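Long-range contacts in polyguluronate lyase (Corynebacterium sp., PDB 1UAI), which probably cleaves poly(alpha-L-guluronate) stretches of alginate as a lyase and has a jellyroll beta-sandwich fold: residues F56-N61 with A194-C200; N104-E108 with S209-Q213. One frame throughout, in Å; residues are numbered along the deposited sequence.

Interaction 1. Residues F56-N61 with A194-C200; sequences FRAAVN and AYTQANC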
loop_
_atom_site.group_PDB
_atom_site.type_symbol
_atom_site.label_atom_id
_atom_site.label_comp_id
_atom_site.label_asym_id
_atom_site.label_seq_id
_atom_site.Cartn_x
_atom_site.Cartn_y
_atom_site.Cartn_z
ATOM N N PHE A 56 4.626 -7.606 3.430
ATOM C CA PHE A 56 4.269 -6.463 4.268
ATOM C C PHE A 56 3.191 -6.968 5.220
ATOM O O PHE A 56 2.169 -7.497 4.775
ATOM C CB PHE A 56 3.666 -5.332 3.437
ATOM C CG PHE A 56 4.635 -4.664 2.507
ATOM C CD1 PHE A 56 5.362 -3.553 2.921
ATOM C CD2 PHE A 56 4.782 -5.114 1.200
ATOM C CE1 PHE A 56 6.220 -2.894 2.042
ATOM C CE2 PHE A 56 5.637 -4.464 0.313
ATOM C CZ PHE A 56 6.356 -3.350 0.735
ATOM N N ARG A 57 3.411 -6.812 6.520
ATOM C CA ARG A 57 2.435 -7.262 7.505
ATOM C C ARG A 57 2.210 -6.197 8.567
ATOM O O ARG A 57 3.160 -5.579 9.045
ATOM C CB ARG A 57 2.906 -8.557 8.179
ATOM C CG ARG A 57 1.913 -9.112 9.199
ATOM C CD ARG A 57 2.440 -10.344 9.929
ATOM N NE ARG A 57 2.722 -11.449 9.018
ATOM C CZ ARG A 57 3.132 -12.651 9.410
ATOM N NH1 ARG A 57 3.304 -12.904 10.701
ATOM N NH2 ARG A 57 3.376 -13.597 8.512
ATOM N N ALA A 58 0.945 -5.980 8.920
ATOM C CA ALA A 58 0.578 -5.017 9.952
ATOM C C ALA A 58 -0.562 -5.611 10.774
ATOM O O ALA A 58 -1.653 -5.864 10.257
ATOM C CB ALA A 58 0.150 -3.692 9.327
ATOM N N ALA A 59 -0.290 -5.842 12.057
ATOM C CA ALA A 59 -1.269 -6.417 12.976
ATOM C C ALA A 59 -2.155 -5.339 13.585
ATOM O O ALA A 59 -1.780 -4.171 13.634
ATOM C CB ALA A 59 -0.555 -7.196 14.073
ATOM N N VAL A 60 -3.326 -5.741 14.069
ATOM C CA VAL A 60 -4.276 -4.793 14.637
ATOM C C VAL A 60 -3.771 -4.014 15.846
ATOM O O VAL A 60 -4.293 -2.941 16.155
ATOM C CB VAL A 60 -5.608 -5.493 15.012
ATOM C CG1 VAL A 60 -6.186 -6.183 13.784
ATOM C CG2 VAL A 60 -5.388 -6.493 16.142
ATOM N N ASN A 61 -2.758 -4.545 16.525
ATOM C CA ASN A 61 -2.193 -3.880 17.698
ATOM C C ASN A 61 -0.945 -3.091 17.312
ATOM O O ASN A 61 -0.185 -2.650 18.175
ATOM C CB ASN A 61 -1.840 -4.915 18.770
ATOM C CG ASN A 61 -0.710 -5.830 18.345
ATOM O OD1 ASN A 61 -0.425 -5.970 17.156
ATOM N ND2 ASN A 61 -0.064 -6.467 19.315
ATOM N N ALA A 194 0.842 -2.971 3.007
ATOM C CA ALA A 194 -0.265 -3.466 3.820
ATOM C C ALA A 194 -0.728 -2.410 4.816
ATOM O O ALA A 194 -0.042 -2.124 5.798
ATOM C CB ALA A 194 0.156 -4.728 4.564
ATOM N N TYR A 195 -1.891 -1.826 4.551
ATOM C CA TYR A 195 -2.469 -0.815 5.431
ATOM C C TYR A 195 -3.729 -1.476 5.989
ATOM O O TYR A 195 -4.784 -1.491 5.356
ATOM C CB TYR A 195 -2.779 0.443 4.616
ATOM C CG TYR A 195 -3.331 1.619 5.388
ATOM C CD1 TYR A 195 -3.128 1.755 6.762
ATOM C CD2 TYR A 195 -4.024 2.628 4.722
ATOM C CE1 TYR A 195 -3.608 2.872 7.452
ATOM C CE2 TYR A 195 -4.502 3.743 5.398
ATOM C CZ TYR A 195 -4.290 3.860 6.760
ATOM O OH TYR A 195 -4.756 4.972 7.425
ATOM N N THR A 196 -3.585 -2.057 7.176
ATOM C CA THR A 196 -4.656 -2.793 7.833
ATOM C C THR A 196 -5.736 -1.898 8.420
ATOM O O THR A 196 -5.481 -1.108 9.326
ATOM C CB THR A 196 -4.047 -3.707 8.909
ATOM O OG1 THR A 196 -3.104 -4.585 8.277
ATOM C CG2 THR A 196 -5.120 -4.531 9.610
ATOM N N GLN A 197 -6.950 -2.041 7.897
ATOM C CA GLN A 197 -8.077 -1.228 8.328
ATOM C C GLN A 197 -8.814 -1.783 9.538
ATOM O O GLN A 197 -10.034 -1.962 9.522
ATOM C CB GLN A 197 -9.046 -1.035 7.161
ATOM C CG GLN A 197 -8.396 -0.460 5.905
ATOM C CD GLN A 197 -7.681 0.849 6.161
ATOM O OE1 GLN A 197 -6.454 0.929 6.077
ATOM N NE2 GLN A 197 -8.444 1.886 6.479
ATOM N N ALA A 198 -8.055 -2.056 10.591
ATOM C CA ALA A 198 -8.616 -2.566 11.830
ATOM C C ALA A 198 -7.588 -2.384 12.932
ATOM O O ALA A 198 -6.383 -2.442 12.683
ATOM C CB ALA A 198 -8.975 -4.043 11.684
ATOM N N ASN A 199 -8.066 -2.118 14.142
ATOM C CA ASN A 199 -7.184 -1.981 15.290
ATOM C C ASN A 199 -7.863 -2.671 16.466
ATOM O O ASN A 199 -8.888 -3.334 16.292
ATOM C CB ASN A 199 -6.869 -0.507 15.599
ATOM C CG ASN A 199 -8.106 0.333 15.787
ATOM O OD1 ASN A 199 -9.084 -0.111 16.378
ATOM N ND2 ASN A 199 -8.061 1.570 15.304
ATOM N N CYS A 200 -7.305 -2.533 17.660
ATOM C CA CYS A 200 -7.883 -3.211 18.810
ATOM C C CYS A 200 -9.247 -2.710 19.271
ATOM O O CYS A 200 -9.889 -3.340 20.112
ATOM C CB CYS A 200 -6.867 -3.213 19.953
ATOM S SG CYS A 200 -5.430 -4.243 19.506
#

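Interaction 2. Residues N104-E108 with S209-Q213; sequences NHLPE and SNYGQ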
loop_
_atom_site.group_PDB
_atom_site.type_symbol
_atom_site.label_atom_id
_atom_site.label_comp_id
_atom_site.label_asym_id
_atom_site.label_seq_id
_atom_site.Cartn_x
_atom_site.Cartn_y
_atom_site.Cartn_z
ATOM N N ASN A 104 -2.663 -11.635 1.408
ATOM C CA ASN A 104 -2.426 -12.956 1.995
ATOM C C ASN A 104 -3.177 -13.270 3.277
ATOM O O ASN A 104 -3.446 -14.434 3.571
ATOM C CB ASN A 104 -0.943 -13.144 2.343
ATOM C CG ASN A 104 -0.006 -12.787 1.215
ATOM O OD1 ASN A 104 0.911 -11.983 1.403
ATOM N ND2 ASN A 104 -0.204 -13.394 0.050
ATOM N N HIS A 105 -3.501 -12.242 4.047
ATOM C CA HIS A 105 -4.120 -12.464 5.342
ATOM C C HIS A 105 -4.952 -11.254 5.720
ATOM O O HIS A 105 -4.603 -10.123 5.382
ATOM C CB HIS A 105 -2.987 -12.677 6.355
ATOM C CG HIS A 105 -3.352 -13.522 7.535
ATOM N ND1 HIS A 105 -3.943 -13.006 8.668
ATOM C CD2 HIS A 105 -3.161 -14.840 7.778
ATOM C CE1 HIS A 105 -4.095 -13.969 9.559
ATOM N NE2 HIS A 105 -3.628 -15.091 9.044
ATOM N N LEU A 106 -6.045 -11.497 6.433
ATOM C CA LEU A 106 -6.937 -10.428 6.853
ATOM C C LEU A 106 -7.169 -10.467 8.352
ATOM O O LEU A 106 -7.148 -11.533 8.967
ATOM C CB LEU A 106 -8.284 -10.560 6.142
ATOM C CG LEU A 106 -8.271 -10.361 4.626
ATOM C CD1 LEU A 106 -9.606 -10.777 4.037
ATOM C CD2 LEU A 106 -7.967 -8.903 4.310
ATOM N N PRO A 107 -7.387 -9.297 8.965
ATOM C CA PRO A 107 -7.628 -9.271 10.407
ATOM C C PRO A 107 -8.990 -9.881 10.728
ATOM O O PRO A 107 -9.861 -9.984 9.858
ATOM C CB PRO A 107 -7.554 -7.782 10.744
ATOM C CG PRO A 107 -8.002 -7.120 9.474
ATOM C CD PRO A 107 -7.326 -7.935 8.406
ATOM N N GLU A 108 -9.160 -10.294 11.977
ATOM C CA GLU A 108 -10.411 -10.883 12.435
ATOM C C GLU A 108 -11.486 -9.811 12.587
ATOM O O GLU A 108 -11.179 -8.627 12.718
ATOM C CB GLU A 108 -10.202 -11.561 13.793
ATOM C CG GLU A 108 -9.253 -12.746 13.786
ATOM C CD GLU A 108 -9.815 -13.932 13.030
ATOM O OE1 GLU A 108 -10.982 -14.296 13.289
ATOM O OE2 GLU A 108 -9.094 -14.503 12.187
ATOM N N SER A 209 -0.821 -11.574 16.181
ATOM C CA SER A 209 -1.176 -12.723 15.346
ATOM C C SER A 209 -2.477 -12.467 14.578
ATOM O O SER A 209 -2.925 -13.308 13.798
ATOM C CB SER A 209 -1.323 -13.981 16.205
ATOM O OG SER A 209 -2.397 -13.850 17.117
ATOM N N ASN A 210 -3.074 -11.305 14.822
ATOM C CA ASN A 210 -4.315 -10.872 14.171
ATOM C C ASN A 210 -3.836 -9.769 13.233
ATOM O O ASN A 210 -3.604 -8.640 13.666
ATOM C CB ASN A 210 -5.268 -10.320 15.233
ATOM C CG ASN A 210 -6.588 -9.863 14.660
ATOM O OD1 ASN A 210 -6.807 -9.907 13.449
ATOM N ND2 ASN A 210 -7.480 -9.411 15.532
ATOM N N TYR A 211 -3.704 -10.089 11.948
ATOM C CA TYR A 211 -3.127 -9.123 11.024
ATOM C C TYR A 211 -3.550 -9.172 9.568
ATOM O O TYR A 211 -4.188 -10.116 9.100
ATOM C CB TYR A 211 -1.606 -9.294 11.065
ATOM C CG TYR A 211 -1.148 -10.673 10.600
ATOM C CD1 TYR A 211 -0.971 -10.958 9.242
ATOM C CD2 TYR A 211 -0.915 -11.699 11.519
ATOM C CE1 TYR A 211 -0.570 -12.227 8.814
ATOM C CE2 TYR A 211 -0.518 -12.971 11.101
ATOM C CZ TYR A 211 -0.346 -13.228 9.749
ATOM O OH TYR A 211 0.058 -14.480 9.341
ATOM N N GLY A 212 -3.152 -8.117 8.867
ATOM C CA GLY A 212 -3.373 -8.017 7.444
ATOM C C GLY A 212 -1.986 -8.161 6.835
ATOM O O GLY A 212 -0.995 -7.701 7.413
ATOM N N GLN A 213 -1.901 -8.819 5.686
ATOM C CA GLN A 213 -0.622 -9.000 5.013
ATOM C C GLN A 213 -0.801 -8.955 3.509
ATOM O O GLN A 213 -1.772 -9.491 2.970
ATOM C CB GLN A 213 0.019 -10.335 5.402
ATOM C CG GLN A 213 1.318 -10.629 4.654
ATOM C CD GLN A 213 1.992 -11.896 5.138
ATOM O OE1 GLN A 213 2.357 -12.008 6.307
ATOM N NE2 GLN A 213 2.161 -12.859 4.240
#

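Interaction 1. Residues F56-N61 with A194-C200
Thr196 reaches across to the backbone of Ala58, donating a hydrogen bond from OG1 to Ala58 O at 2.8 Å. With OG1 anti to the carbonyl carbon (chi1 -58°), the hydroxyl lies beside its own backbone N and meets the carbonyl of Ala58 26° off its plane. Thr196 OG1 also lies against Ala58 CB, on the side of strand 194-196 that faces strand 56-59.

Those strands, 56-59 and 194-196, belong to the two facing sheets of the jellyroll sandwich. Their axes come within 6.3 Å and run nearly parallel, at 14°, and the backbone partners of each lie within its own sheet: Ala58 pairs with Gly212, Ala194 with Ser73.

Apolar packing comes next. Ala194 CB touches Phe56 CB at 3.7 Å and also lies near Phe56 O, while the Phe56 ring leads away toward Leu75 and Leu216. Beyond the strands, Val60 spreads its two branches over the loop: Val60 CG1 meets Ala198 CB at 4.1 Å, and Val60 CG2 lies 4.0 Å from Cys200 SG. Cys200 SG, tied to Cys206 in a disulfide, also rests 3.7 Å from Asn61 CB.

The backbones also touch: Asn199 CA makes a CA-H...O contact of 3.2 Å to Val60 O. Close by, Ala198 O is buried by the contact with no partner in the model.

Interaction 2. Residues N104-E108 with S209-Q213
His105 lies flat over Tyr211 in an offset stack, ring centroids 4.0 Å apart and planes at 19°, with Tyr211 CE1 over the rim of the imidazole. Tyr211 reaches this place because its CG stands between the backbone N and the carbonyl carbon (chi1 63°), which folds the ring back toward the histidine. Arg57 also meets the tyrosine ring, in a cation-pi contact.

Three hydrogen bonds involve side chains. His105 ND1 donates to Tyr211 O at 2.9 Å; the acceptor lies close to the imidazole plane, so the bond helps fix the rotation of the stacked ring. Further on, Asn210 OD1 takes the backbone N-H of Glu108 at 2.8 Å, and its ND2 is held by Pro205 O and Ser203. At the other end Gln213 NE2 gives a longer bond of 3.2 Å to Asn104 OD1, nearly straight at the hydrogen but approaching from above the carbonyl plane, the two amides standing 79° apart. Ser215 binds that OD1 too, while Gln213 OE1 takes a bond from Arg57.

Between backbones, Gln213 N donates to His105 O at 3.0 Å. Gln213 O receives Asn104 N at 2.8 Å and, more weakly, His105 N at 3.4 Å. Two consecutive residues thus face Gln213 alone: a classic beta bulge, here at the end of an antiparallel strand pair in one sheet of the jellyroll.

The two contacts sit about 7 Å apart between centres, on the same side of the chain's centre, and meet along neighbouring strands 54-59 and 211-223. Interaction 2 lies within one sheet, joining strand 211-223 to its other neighbour, 95-105; interaction 1 leaves that sheet for strand 194-196 of the facing one. Along the chain the segments come as 56-61, 104-108, 194-200 and 209-213, so the contacts cross, and 211-223 is the next strand along the chain after 194-196. A backbone bond from Val60 to Asn210 and packing of Pro107 on Val60 and Ala198 join the loops at the strand ends. Interaction 1 joins the two layers, and interaction 2 joins neighbouring strands within one of them.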